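Local coordinates for protein geranylgeranyl pyrophosphate synthase (Corynebacterium glutamicum, PDB 3LMD) that probably catalyses magnesium-dependent chain elongation in isoprenoid biosynthesis, building a prenyl diphosphate, possibly heptaprenyl diphosphate, at residues A[41-46]-A[96-101]; A[49-54]-A[103-108]; A[229-234]-A[321-326]; A[316-321]-A[346-351]. One frame throughout, in Å; residues are numbered along the deposited sequence.

In the fold
The four contacts form two pairs within the all-helical trans-prenyltransferase fold. Contacts 1 and 2 both join helix 34-55 to helix 95-118, their centres about 10 Å apart, and they touch where Lys99 meets Leu50; the later segment on one helix pairs with the later segment on the other. Contacts 3 and 4 share helix 309-328 and Met321, with centres about 9 Å apart, and fasten that helix to helices 219-246 and 335-349. The first pair closes along the chain before the second opens. Contacts 2 and 3 lie about 25 Å apart between centres, on opposite sides of the chain's centre, so the two pairs secure different parts of the helical fold, away from the annotated calcium-binding residues; helix 188-214 touches both helix 95-118 and helix 219-246.

Contact 1 of 4, residues A[41-46]-A[96-101]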
loop_
_atom_site.group_PDB
_atom_site.type_symbol
_atom_site.label_atom_id
_atom_site.label_comp_id
_atom_site.label_asym_id
_atom_site.label_seq_id
_atom_site.Cartn_x
_atom_site.Cartn_y
_atom_site.Cartn_z
ATOM N N ASN A 41 -15.523 25.421 7.682
ATOM C CA ASN A 41 -14.231 26.054 7.362
ATOM C C ASN A 41 -13.161 25.884 8.457
ATOM O O ASN A 41 -12.021 25.528 8.155
ATOM C CB ASN A 41 -14.390 27.533 6.985
ATOM C CG ASN A 41 -14.963 27.718 5.583
ATOM O OD1 ASN A 41 -15.018 26.775 4.790
ATOM N ND2 ASN A 41 -15.395 28.929 5.277
ATOM N N ASP A 42 -13.526 26.120 9.711
ATOM C CA ASP A 42 -12.592 25.925 10.833
ATOM C C ASP A 42 -12.124 24.474 10.939
ATOM O O ASP A 42 -10.964 24.201 11.227
ATOM C CB ASP A 42 -13.245 26.280 12.165
ATOM C CG ASP A 42 -13.485 27.769 12.322
ATOM O OD1 ASP A 42 -13.079 28.532 11.421
ATOM O OD2 ASP A 42 -14.089 28.168 13.342
ATOM N N ALA A 43 -13.042 23.545 10.757
ATOM C CA ALA A 43 -12.662 22.143 10.843
ATOM C C ALA A 43 -11.795 21.740 9.629
ATOM O O ALA A 43 -10.893 20.918 9.780
ATOM C CB ALA A 43 -13.891 21.254 10.979
ATOM N N MET A 44 -12.032 22.338 8.452
ATOM C CA MET A 44 -11.181 22.064 7.274
ATOM C C MET A 44 -9.736 22.519 7.485
ATOM O O MET A 44 -8.799 21.905 6.957
ATOM C CB MET A 44 -11.746 22.633 5.960
ATOM C CG MET A 44 -12.895 21.831 5.347
ATOM S SD MET A 44 -12.430 20.171 4.705
ATOM C CE MET A 44 -10.682 20.332 4.425
ATOM N N VAL A 45 -9.539 23.598 8.239
ATOM C CA VAL A 45 -8.172 24.039 8.549
ATOM C C VAL A 45 -7.489 22.977 9.419
ATOM O O VAL A 45 -6.300 22.635 9.237
ATOM C CB VAL A 45 -8.199 25.389 9.325
ATOM C CG1 VAL A 45 -6.810 25.718 9.922
ATOM C CG2 VAL A 45 -8.714 26.511 8.436
ATOM N N GLN A 46 -8.224 22.455 10.388
ATOM C CA GLN A 46 -7.698 21.416 11.257
ATOM C C GLN A 46 -7.351 20.124 10.477
ATOM O O GLN A 46 -6.344 19.472 10.750
ATOM C CB GLN A 46 -8.707 21.088 12.347
ATOM C CG GLN A 46 -9.005 22.272 13.300
ATOM C CD GLN A 46 -10.156 21.957 14.245
ATOM O OE1 GLN A 46 -10.023 21.133 15.146
ATOM N NE2 GLN A 46 -11.299 22.607 14.033
ATOM N N ASN A 96 -11.816 13.106 16.469
ATOM C CA ASN A 96 -11.773 11.848 15.712
ATOM C C ASN A 96 -12.433 11.951 14.326
ATOM O O ASN A 96 -12.057 11.224 13.397
ATOM C CB ASN A 96 -12.358 10.711 16.514
ATOM C CG ASN A 96 -11.407 10.211 17.608
ATOM O OD1 ASN A 96 -10.248 10.611 17.680
ATOM N ND2 ASN A 96 -11.897 9.308 18.437
ATOM N N VAL A 97 -13.420 12.835 14.202
ATOM C CA VAL A 97 -13.979 13.197 12.889
ATOM C C VAL A 97 -12.905 13.831 11.998
ATOM O O VAL A 97 -12.760 13.466 10.830
ATOM C CB VAL A 97 -15.176 14.182 13.014
ATOM C CG1 VAL A 97 -15.610 14.685 11.635
ATOM C CG2 VAL A 97 -16.358 13.523 13.692
ATOM N N ILE A 98 -12.154 14.793 12.539
ATOM C CA ILE A 98 -11.031 15.395 11.809
ATOM C C ILE A 98 -10.016 14.339 11.413
ATOM O O ILE A 98 -9.521 14.330 10.286
ATOM C CB ILE A 98 -10.261 16.424 12.680
ATOM C CG1 ILE A 98 -11.174 17.563 13.129
ATOM C CG2 ILE A 98 -9.041 16.977 11.951
ATOM C CD1 ILE A 98 -11.942 18.153 12.049
ATOM N N LYS A 99 -9.668 13.475 12.348
ATOM C CA LYS A 99 -8.673 12.443 12.060
ATOM C C LYS A 99 -9.165 11.426 10.991
ATOM O O LYS A 99 -8.394 10.999 10.118
ATOM C CB LYS A 99 -8.326 11.718 13.372
ATOM C CG LYS A 99 -7.136 10.808 13.322
ATOM C CD LYS A 99 -6.716 10.336 14.752
ATOM C CE LYS A 99 -6.407 11.503 15.701
ATOM N NZ LYS A 99 -5.668 11.073 16.934
ATOM N N ALA A 100 -10.417 10.997 11.098
ATOM C CA ALA A 100 -11.015 10.158 10.041
ATOM C C ALA A 100 -10.998 10.835 8.665
ATOM O O ALA A 100 -10.718 10.183 7.662
ATOM C CB ALA A 100 -12.438 9.713 10.425
ATOM N N ALA A 101 -11.273 12.136 8.600
ATOM C CA ALA A 101 -11.292 12.862 7.331
ATOM C C ALA A 101 -9.904 12.876 6.723
ATOM O O ALA A 101 -9.745 12.773 5.488
ATOM C CB ALA A 101 -11.808 14.315 7.521
#
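Ile98, early in helix 95-118, makes the whole of this contact, reaching Ala43 and Gln46 of helix 34-55 with its two branches. The closest pair of CA atoms, those of Gln46 and Ile98, is 6.9 Å apart, and the buried surface is a modest 140 Å², as expected when one side chain bridges the gap. Just before it, Val97 turns instead to Ser86, His214 and Ala215, so Ile98 is the first residue of 96-101 to face the other helix. Its CG1 stands opposite the carbonyl carbon (chi1 -60°), and a further bend at CG1 (chi2 -49°) carries CD1 to Ala43. There CD1 lies 3.8 Å from Ala43 CB and 3.7 Å from Ala43 O, touching both the methyl and the backbone of that turn. The second branch, CG2, points to the next turn: it is 4.1 Å from Gln46 CB and 3.9 Å from Gln46 C. Gln46 thus offers the root of its side chain and its backbone, while its amide turns back along its own helix, where NE2 makes a weak hydrogen bond to Asp42 O at 3.2 Å. No hydrogen bond crosses between the segments; the contact is van der Waals packing. After Ile98, Lys99 leaves the interface and its NZ is hydrogen-bonded to Gln156, while Ala100 packs on Leu210 and His214. Helix 77-86 closes one flank through Leu83, which touches both Ala43 and Ile98, and helices 132-157 and 188-214 take the other sides of helix 95-118.

Contact 2 of 4, residues A[49-54]-A[103-108]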
loop_
_atom_site.group_PDB
_atom_site.type_symbol
_atom_site.label_atom_id
_atom_site.label_comp_id
_atom_site.label_asym_id
_atom_site.label_seq_id
_atom_site.Cartn_x
_atom_site.Cartn_y
_atom_site.Cartn_z
ATOM N N GLU A 49 -4.150 20.851 8.620
ATOM C CA GLU A 49 -2.961 20.861 9.490
ATOM C C GLU A 49 -2.493 19.443 9.757
ATOM O O GLU A 49 -1.297 19.156 9.682
ATOM C CB GLU A 49 -3.234 21.580 10.834
ATOM C CG GLU A 49 -3.016 23.088 10.650
ATOM C CD GLU A 49 -3.635 23.958 11.735
ATOM O OE1 GLU A 49 -4.102 23.420 12.767
ATOM O OE2 GLU A 49 -3.645 25.195 11.524
ATOM N N LEU A 50 -3.429 18.568 10.083
ATOM C CA LEU A 50 -3.065 17.200 10.464
ATOM C C LEU A 50 -2.590 16.429 9.219
ATOM O O LEU A 50 -1.623 15.663 9.269
ATOM C CB LEU A 50 -4.219 16.502 11.203
ATOM C CG LEU A 50 -3.984 15.025 11.548
ATOM C CD1 LEU A 50 -2.680 14.837 12.389
ATOM C CD2 LEU A 50 -5.175 14.384 12.247
ATOM N N LEU A 51 -3.263 16.652 8.097
ATOM C CA LEU A 51 -2.817 16.073 6.853
ATOM C C LEU A 51 -1.387 16.509 6.538
ATOM O O LEU A 51 -0.524 15.679 6.221
ATOM C CB LEU A 51 -3.789 16.462 5.726
ATOM C CG LEU A 51 -3.351 16.045 4.333
ATOM C CD1 LEU A 51 -3.439 14.513 4.234
ATOM C CD2 LEU A 51 -4.293 16.719 3.283
ATOM N N HIS A 52 -1.110 17.808 6.604
ATOM C CA HIS A 52 0.256 18.272 6.282
ATOM C C HIS A 52 1.247 17.662 7.265
ATOM O O HIS A 52 2.350 17.251 6.887
ATOM C CB HIS A 52 0.355 19.822 6.386
ATOM C CG HIS A 52 1.769 20.316 6.386
ATOM N ND1 HIS A 52 2.554 20.302 5.253
ATOM C CD2 HIS A 52 2.550 20.799 7.385
ATOM C CE1 HIS A 52 3.758 20.768 5.551
ATOM N NE2 HIS A 52 3.784 21.064 6.842
ATOM N N THR A 53 0.876 17.577 8.534
ATOM C CA THR A 53 1.785 16.910 9.474
ATOM C C THR A 53 2.117 15.478 9.009
ATOM O O THR A 53 3.273 15.067 8.991
ATOM C CB THR A 53 1.187 16.904 10.891
ATOM O OG1 THR A 53 1.228 18.253 11.406
ATOM C CG2 THR A 53 1.959 16.004 11.808
ATOM N N GLU A 54 1.098 14.705 8.653
ATOM C CA GLU A 54 1.347 13.323 8.217
ATOM C C GLU A 54 2.194 13.280 6.952
ATOM O O GLU A 54 3.139 12.500 6.857
ATOM C CB GLU A 54 0.005 12.601 7.957
ATOM C CG GLU A 54 -0.761 12.295 9.213
ATOM C CD GLU A 54 -0.138 11.115 9.990
ATOM O OE1 GLU A 54 0.866 10.548 9.534
ATOM O OE2 GLU A 54 -0.644 10.755 11.061
ATOM N N VAL A 103 -7.666 10.525 7.265
ATOM C CA VAL A 103 -7.425 9.168 6.776
ATOM C C VAL A 103 -8.030 9.003 5.380
ATOM O O VAL A 103 -7.389 8.443 4.481
ATOM C CB VAL A 103 -8.006 8.122 7.749
ATOM C CG1 VAL A 103 -8.068 6.700 7.085
ATOM C CG2 VAL A 103 -7.135 8.060 9.033
ATOM N N VAL A 104 -9.257 9.484 5.195
ATOM C CA VAL A 104 -9.886 9.398 3.867
ATOM C C VAL A 104 -9.045 10.128 2.832
ATOM O O VAL A 104 -8.784 9.603 1.733
ATOM C CB VAL A 104 -11.331 9.936 3.876
ATOM C CG1 VAL A 104 -11.906 10.033 2.435
ATOM C CG2 VAL A 104 -12.195 9.016 4.757
ATOM N N GLU A 105 -8.628 11.341 3.151
ATOM C CA GLU A 105 -7.852 12.104 2.168
ATOM C C GLU A 105 -6.485 11.502 1.850
ATOM O O GLU A 105 -6.040 11.555 0.699
ATOM C CB GLU A 105 -7.711 13.575 2.575
ATOM C CG GLU A 105 -6.975 14.388 1.529
ATOM C CD GLU A 105 -7.800 14.668 0.263
ATOM O OE1 GLU A 105 -8.930 14.173 0.128
ATOM O OE2 GLU A 105 -7.320 15.431 -0.608
ATOM N N ILE A 106 -5.822 10.933 2.861
ATOM C CA ILE A 106 -4.514 10.294 2.641
ATOM C C ILE A 106 -4.682 9.097 1.735
ATOM O O ILE A 106 -3.842 8.806 0.877
ATOM C CB ILE A 106 -3.900 9.816 3.984
ATOM C CG1 ILE A 106 -3.359 11.035 4.781
ATOM C CG2 ILE A 106 -2.767 8.816 3.695
ATOM C CD1 ILE A 106 -2.931 10.659 6.262
ATOM N N THR A 107 -5.773 8.375 1.939
ATOM C CA THR A 107 -6.049 7.201 1.094
ATOM C C THR A 107 -6.298 7.602 -0.341
ATOM O O THR A 107 -5.781 6.963 -1.279
ATOM C CB THR A 107 -7.248 6.420 1.644
ATOM O OG1 THR A 107 -6.907 5.943 2.957
ATOM C CG2 THR A 107 -7.582 5.208 0.733
ATOM N N HIS A 108 -7.064 8.680 -0.510
ATOM C CA HIS A 108 -7.259 9.272 -1.825
ATOM C C HIS A 108 -5.933 9.603 -2.486
ATOM O O HIS A 108 -5.716 9.252 -3.647
ATOM C CB HIS A 108 -8.153 10.539 -1.715
ATOM C CG HIS A 108 -8.209 11.344 -2.964
ATOM N ND1 HIS A 108 -8.613 10.809 -4.175
ATOM C CD2 HIS A 108 -7.918 12.647 -3.199
ATOM C CE1 HIS A 108 -8.563 11.756 -5.103
ATOM N NE2 HIS A 108 -8.137 12.875 -4.537
#
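Leu51 and Ile106 pack against each other where helix 34-55 meets helix 95-118; the axes of segments 49-54 and 103-108 cross at -47° and come within 10.3 Å. Neither CB is aimed straight across; the torsions bring the branches together. In Leu51, CG is opposite the backbone N (chi1 173°) and the next torsion turns CD1 onto Ile106, leaving it 3.5 Å from Ile106 CG1. The two side chains run past one another in opposite senses, so the touch is alongside. The other methyl of Leu51, CD2, goes to Glu105, 4.0 Å from its CG. Ile106 has an extended outer chain (chi2 171°), which pushes CD1 beyond Leu51 to the root of Glu54: CD1 is 3.9 Å from Glu54 CB and 4.0 Å from Glu54 CG, the two side chains crossing nearly at right angles. Both glutamates are bent at their second torsion and join the contact through aliphatic carbons. Beyond the interface, Glu54 also packs on His149 and Leu153 of helix 132-157, while Ile106 reaches Leu146 of the same helix. The carboxylate of buried Glu105 is engaged elsewhere, OE2 forming a salt bridge with Arg76, which would probably help to keep it ionised. With no hydrogen bond between the segments, cohesion across this crossing comes from hydrocarbon contact, the methylenes of two acidic residues extending the apolar surface of leucine and isoleucine.

Contact 3 of 4, residues A[229-234]-A[321-326]; sequences GAAVGM and MDIANA
This is a close, small-residue helix-helix contact within the all-alpha prenyltransferase fold, joining helix 219-246 to helix 309-328 on the C-terminal side of the chain. The evidence for closeness is the backbone: the CA atoms of Ala231 and Ala324 are only 5.6 Å apart, a spacing that alanine on both helices allows. Just 113 Å² is buried, because methyl groups rather than long side chains fill the interface. Ala231 is central, its CB directed at helix 309-328 and touching two successive residues there. It meets Ile323, whose CG2 is 3.9 Å from Ala231 CB; CG2 is the branch opposite the backbone N, while CG1 takes the position beside that N (chi1 -70°). Next to it, buried Ala324 presents its backbone as well as its methyl, its N being 4.1 Å from Ala231 CB. No hydrogen bond passes between the segments, so the association rests on shape and apolar contact. Phe228, just before 229-234, extends the seam by touching Ala324, while Val232 turns to Ala344 of helix 335-349. On another flank of helix 219-246, Ala230 rests on Ala205 and Met234 on Ile196 and Arg197, all from helix 188-214, so the helix is packed on more than one flank. The two alanine methyls themselves meet at 4.1 Å, from Ala231 CB to Ala324 CB.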
loop_
_atom_site.group_PDB
_atom_site.type_symbol
_atom_site.label_atom_id
_atom_site.label_comp_id
_atom_site.label_asym_id
_atom_site.label_seq_id
_atom_site.Cartn_x
_atom_site.Cartn_y
_atom_site.Cartn_z
ATOM N N GLY A 229 -23.157 9.129 -0.319
ATOM C CA GLY A 229 -21.814 9.359 -0.889
ATOM C C GLY A 229 -21.572 8.431 -2.089
ATOM O O GLY A 229 -20.987 8.853 -3.092
ATOM N N ALA A 230 -21.998 7.173 -2.007
ATOM C CA ALA A 230 -21.840 6.273 -3.168
ATOM C C ALA A 230 -22.562 6.804 -4.408
ATOM O O ALA A 230 -22.000 6.817 -5.528
ATOM C CB ALA A 230 -22.326 4.843 -2.841
ATOM N N ALA A 231 -23.789 7.274 -4.208
ATOM C CA ALA A 231 -24.615 7.752 -5.321
ATOM C C ALA A 231 -24.027 9.027 -5.920
ATOM O O ALA A 231 -23.976 9.192 -7.140
ATOM C CB ALA A 231 -26.074 7.975 -4.841
ATOM N N VAL A 232 -23.566 9.925 -5.051
ATOM C CA VAL A 232 -22.934 11.154 -5.501
ATOM C C VAL A 232 -21.636 10.892 -6.293
ATOM O O VAL A 232 -21.359 11.557 -7.293
ATOM C CB VAL A 232 -22.646 12.071 -4.304
ATOM C CG1 VAL A 232 -21.401 12.899 -4.540
ATOM C CG2 VAL A 232 -23.848 12.940 -4.070
ATOM N N GLY A 233 -20.860 9.924 -5.852
ATOM C CA GLY A 233 -19.638 9.518 -6.619
ATOM C C GLY A 233 -20.000 9.140 -8.048
ATOM O O GLY A 233 -19.285 9.506 -8.998
ATOM N N MET A 234 -21.084 8.372 -8.213
ATOM C CA MET A 234 -21.548 8.010 -9.568
ATOM C C MET A 234 -21.947 9.253 -10.366
ATOM O O MET A 234 -21.572 9.403 -11.529
ATOM C CB MET A 234 -22.725 7.003 -9.506
ATOM C CG MET A 234 -22.420 5.649 -8.800
ATOM S SD MET A 234 -21.114 4.646 -9.647
ATOM C CE MET A 234 -21.614 4.939 -11.418
ATOM N N MET A 321 -29.549 10.304 -8.974
ATOM C CA MET A 321 -30.012 11.473 -8.208
ATOM C C MET A 321 -31.249 11.065 -7.411
ATOM O O MET A 321 -31.399 11.513 -6.281
ATOM C CB MET A 321 -30.336 12.694 -9.120
ATOM C CG MET A 321 -30.682 14.047 -8.349
ATOM S SD MET A 321 -29.307 14.741 -7.335
ATOM C CE MET A 321 -30.014 14.719 -5.685
ATOM N N ASP A 322 -32.105 10.195 -7.986
ATOM C CA ASP A 322 -33.266 9.645 -7.253
ATOM C C ASP A 322 -32.796 8.817 -6.083
ATOM O O ASP A 322 -33.340 8.901 -4.994
ATOM C CB ASP A 322 -34.153 8.745 -8.147
ATOM C CG ASP A 322 -34.958 9.532 -9.170
ATOM O OD1 ASP A 322 -35.113 10.759 -9.006
ATOM O OD2 ASP A 322 -35.421 8.910 -10.143
ATOM N N ILE A 323 -31.783 7.992 -6.295
ATOM C CA ILE A 323 -31.207 7.230 -5.176
ATOM C C ILE A 323 -30.665 8.149 -4.080
ATOM O O ILE A 323 -30.909 7.917 -2.890
ATOM C CB ILE A 323 -30.069 6.280 -5.679
ATOM C CG1 ILE A 323 -30.661 5.135 -6.525
ATOM C CG2 ILE A 323 -29.255 5.691 -4.499
ATOM C CD1 ILE A 323 -29.604 4.397 -7.389
ATOM N N ALA A 324 -29.940 9.184 -4.488
ATOM C CA ALA A 324 -29.365 10.148 -3.545
ATOM C C ALA A 324 -30.478 10.807 -2.708
ATOM O O ALA A 324 -30.354 10.920 -1.493
ATOM C CB ALA A 324 -28.556 11.207 -4.295
ATOM N N ASN A 325 -31.558 11.223 -3.370
ATOM C CA ASN A 325 -32.699 11.840 -2.687
ATOM C C ASN A 325 -33.388 10.871 -1.743
ATOM O O ASN A 325 -33.818 11.268 -0.650
ATOM C CB ASN A 325 -33.704 12.401 -3.697
ATOM C CG ASN A 325 -33.306 13.785 -4.184
ATOM O OD1 ASN A 325 -32.718 14.558 -3.438
ATOM N ND2 ASN A 325 -33.641 14.099 -5.420
ATOM N N ALA A 326 -33.453 9.599 -2.135
ATOM C CA ALA A 326 -34.001 8.575 -1.256
ATOM C C ALA A 326 -33.117 8.356 -0.034
ATOM O O ALA A 326 -33.621 8.042 1.041
ATOM C CB ALA A 326 -34.261 7.241 -1.996
#

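Contact 4 of 4, residues A[316-321]-A[346-351]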
loop_
_atom_site.group_PDB
_atom_site.type_symbol
_atom_site.label_atom_id
_atom_site.label_comp_id
_atom_site.label_asym_id
_atom_site.label_seq_id
_atom_site.Cartn_x
_atom_site.Cartn_y
_atom_site.Cartn_z
ATOM N N GLU A 316 -29.424 8.097 -16.672
ATOM C CA GLU A 316 -28.714 7.314 -15.630
ATOM C C GLU A 316 -28.280 8.232 -14.467
ATOM O O GLU A 316 -28.432 7.892 -13.290
ATOM C CB GLU A 316 -27.532 6.573 -16.265
ATOM C CG GLU A 316 -26.790 5.640 -15.332
ATOM C CD GLU A 316 -27.549 4.347 -15.056
ATOM O OE1 GLU A 316 -28.773 4.279 -15.288
ATOM O OE2 GLU A 316 -26.909 3.396 -14.588
ATOM N N VAL A 317 -27.787 9.420 -14.796
ATOM C CA VAL A 317 -27.553 10.463 -13.763
ATOM C C VAL A 317 -28.811 10.728 -12.927
ATOM O O VAL A 317 -28.756 10.821 -11.684
ATOM C CB VAL A 317 -27.059 11.787 -14.377
ATOM C CG1 VAL A 317 -27.032 12.915 -13.304
ATOM C CG2 VAL A 317 -25.643 11.613 -14.967
ATOM N N TYR A 318 -29.952 10.828 -13.592
ATOM C CA TYR A 318 -31.188 11.119 -12.860
ATOM C C TYR A 318 -31.578 9.987 -11.933
ATOM O O TYR A 318 -32.162 10.222 -10.871
ATOM C CB TYR A 318 -32.360 11.376 -13.818
ATOM C CG TYR A 318 -32.228 12.634 -14.642
ATOM C CD1 TYR A 318 -31.543 13.745 -14.153
ATOM C CD2 TYR A 318 -32.848 12.732 -15.892
ATOM C CE1 TYR A 318 -31.449 14.911 -14.895
ATOM C CE2 TYR A 318 -32.759 13.898 -16.638
ATOM C CZ TYR A 318 -32.070 14.982 -16.144
ATOM O OH TYR A 318 -31.998 16.143 -16.903
ATOM N N ARG A 319 -31.295 8.763 -12.363
ATOM C CA ARG A 319 -31.593 7.589 -11.574
ATOM C C ARG A 319 -30.739 7.577 -10.285
ATOM O O ARG A 319 -31.238 7.266 -9.193
ATOM C CB ARG A 319 -31.321 6.328 -12.416
ATOM C CG ARG A 319 -31.666 5.015 -11.708
ATOM C CD ARG A 319 -31.482 3.803 -12.610
ATOM N NE ARG A 319 -30.078 3.440 -12.778
ATOM C CZ ARG A 319 -29.345 2.798 -11.870
ATOM N NH1 ARG A 319 -28.082 2.487 -12.142
ATOM N NH2 ARG A 319 -29.871 2.452 -10.698
ATOM N N TYR A 320 -29.457 7.923 -10.404
ATOM C CA TYR A 320 -28.605 8.076 -9.199
ATOM C C TYR A 320 -29.035 9.251 -8.345
ATOM O O TYR A 320 -28.910 9.205 -7.129
ATOM C CB TYR A 320 -27.135 8.209 -9.589
ATOM C CG TYR A 320 -26.587 6.881 -10.021
ATOM C CD1 TYR A 320 -26.441 5.842 -9.097
ATOM C CD2 TYR A 320 -26.187 6.657 -11.333
ATOM C CE1 TYR A 320 -25.943 4.589 -9.478
ATOM C CE2 TYR A 320 -25.676 5.411 -11.718
ATOM C CZ TYR A 320 -25.557 4.384 -10.787
ATOM O OH TYR A 320 -25.024 3.141 -11.140
ATOM N N MET A 321 -29.549 10.304 -8.974
ATOM C CA MET A 321 -30.012 11.473 -8.208
ATOM C C MET A 321 -31.249 11.065 -7.411
ATOM O O MET A 321 -31.399 11.513 -6.281
ATOM C CB MET A 321 -30.336 12.694 -9.120
ATOM C CG MET A 321 -30.682 14.047 -8.349
ATOM S SD MET A 321 -29.307 14.741 -7.335
ATOM C CE MET A 321 -30.014 14.719 -5.685
ATOM N N PHE A 346 -26.663 20.648 -7.934
ATOM C CA PHE A 346 -25.878 21.607 -8.689
ATOM C C PHE A 346 -25.050 20.875 -9.741
ATOM O O PHE A 346 -24.869 21.349 -10.866
ATOM C CB PHE A 346 -24.954 22.386 -7.748
ATOM C CG PHE A 346 -24.083 23.391 -8.452
ATOM C CD1 PHE A 346 -24.538 24.689 -8.683
ATOM C CD2 PHE A 346 -22.815 23.044 -8.891
ATOM C CE1 PHE A 346 -23.735 25.626 -9.342
ATOM C CE2 PHE A 346 -22.008 23.975 -9.555
ATOM C CZ PHE A 346 -22.468 25.263 -9.778
ATOM N N THR A 347 -24.535 19.715 -9.373
ATOM C CA THR A 347 -23.736 18.931 -10.310
ATOM C C THR A 347 -24.618 18.444 -11.463
ATOM O O THR A 347 -24.253 18.543 -12.626
ATOM C CB THR A 347 -23.080 17.720 -9.600
ATOM O OG1 THR A 347 -22.297 18.190 -8.489
ATOM C CG2 THR A 347 -22.182 16.943 -10.569
ATOM N N VAL A 348 -25.785 17.902 -11.141
ATOM C CA VAL A 348 -26.660 17.422 -12.206
ATOM C C VAL A 348 -27.024 18.579 -13.163
ATOM O O VAL A 348 -27.048 18.404 -14.390
ATOM C CB VAL A 348 -27.925 16.795 -11.624
ATOM C CG1 VAL A 348 -28.921 16.427 -12.735
ATOM C CG2 VAL A 348 -27.536 15.538 -10.731
ATOM N N LYS A 349 -27.267 19.757 -12.593
ATOM C CA LYS A 349 -27.647 20.950 -13.373
ATOM C C LYS A 349 -26.575 21.413 -14.340
ATOM O O LYS A 349 -26.859 22.169 -15.267
ATOM C CB LYS A 349 -28.030 22.103 -12.449
ATOM C CG LYS A 349 -29.520 22.211 -12.208
ATOM C CD LYS A 349 -29.850 22.952 -10.924
ATOM C CE LYS A 349 -31.364 22.957 -10.712
ATOM N NZ LYS A 349 -31.762 23.495 -9.388
ATOM N N ARG A 350 -25.336 20.980 -14.145
ATOM C CA ARG A 350 -24.319 21.288 -15.152
ATOM C C ARG A 350 -24.635 20.666 -16.531
ATOM O O ARG A 350 -24.111 21.128 -17.553
ATOM C CB ARG A 350 -22.942 20.790 -14.725
ATOM C CG ARG A 350 -22.382 21.378 -13.436
ATOM C CD ARG A 350 -21.022 20.732 -13.162
ATOM N NE ARG A 350 -20.500 21.123 -11.858
ATOM C CZ ARG A 350 -19.690 22.164 -11.659
ATOM N NH1 ARG A 350 -19.304 22.920 -12.685
ATOM N NH2 ARG A 350 -19.264 22.449 -10.432
ATOM N N VAL A 351 -25.432 19.590 -16.561
ATOM C CA VAL A 351 -25.721 18.886 -17.823
ATOM C C VAL A 351 -27.221 18.699 -18.051
ATOM O O VAL A 351 -27.658 18.405 -19.156
ATOM C CB VAL A 351 -25.026 17.504 -17.907
ATOM C CG1 VAL A 351 -23.528 17.676 -18.033
ATOM C CG2 VAL A 351 -25.376 16.636 -16.678
#
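Val348 projects from helix 335-349 into a three-sided apolar site on helix 309-328, made by Val317, Tyr318 and Met321, in the C-terminal part of this all-helical prenyltransferase fold. Aliphatic packing comes first: Val317 CG1 lies 3.7 Å from Val348 CG2, the two side chains lying alongside and pointing in opposing senses. One turn on, Met321 adds its sulfur, with SD 3.9 Å from the same CG2; its CG is anti to the backbone N and the bend at the second torsion (chi2 64°) sets SD beside that methyl. The aromatic contact uses the other methyl of Val348, CG1, which meets the Tyr318 ring at its edge, near the ring plane, so no face stacking is involved. Polar interactions lie outside this patch. Arg319 grips the carboxylate of Glu316 side-on, NE to OE1 at 3.0 Å and NH1 to OE2 at 2.9 Å; the acid lies in the guanidinium plane, while the nitrogens approach from above the carboxylate plane. Helix 219-246 closes over the valine patch through Ile238, which touches Val317, and Tyr318 OH makes a weak hydrogen bond to Glu353 N. At the ring edge, Tyr318 CE1 comes 3.7 Å from Val348 CG1.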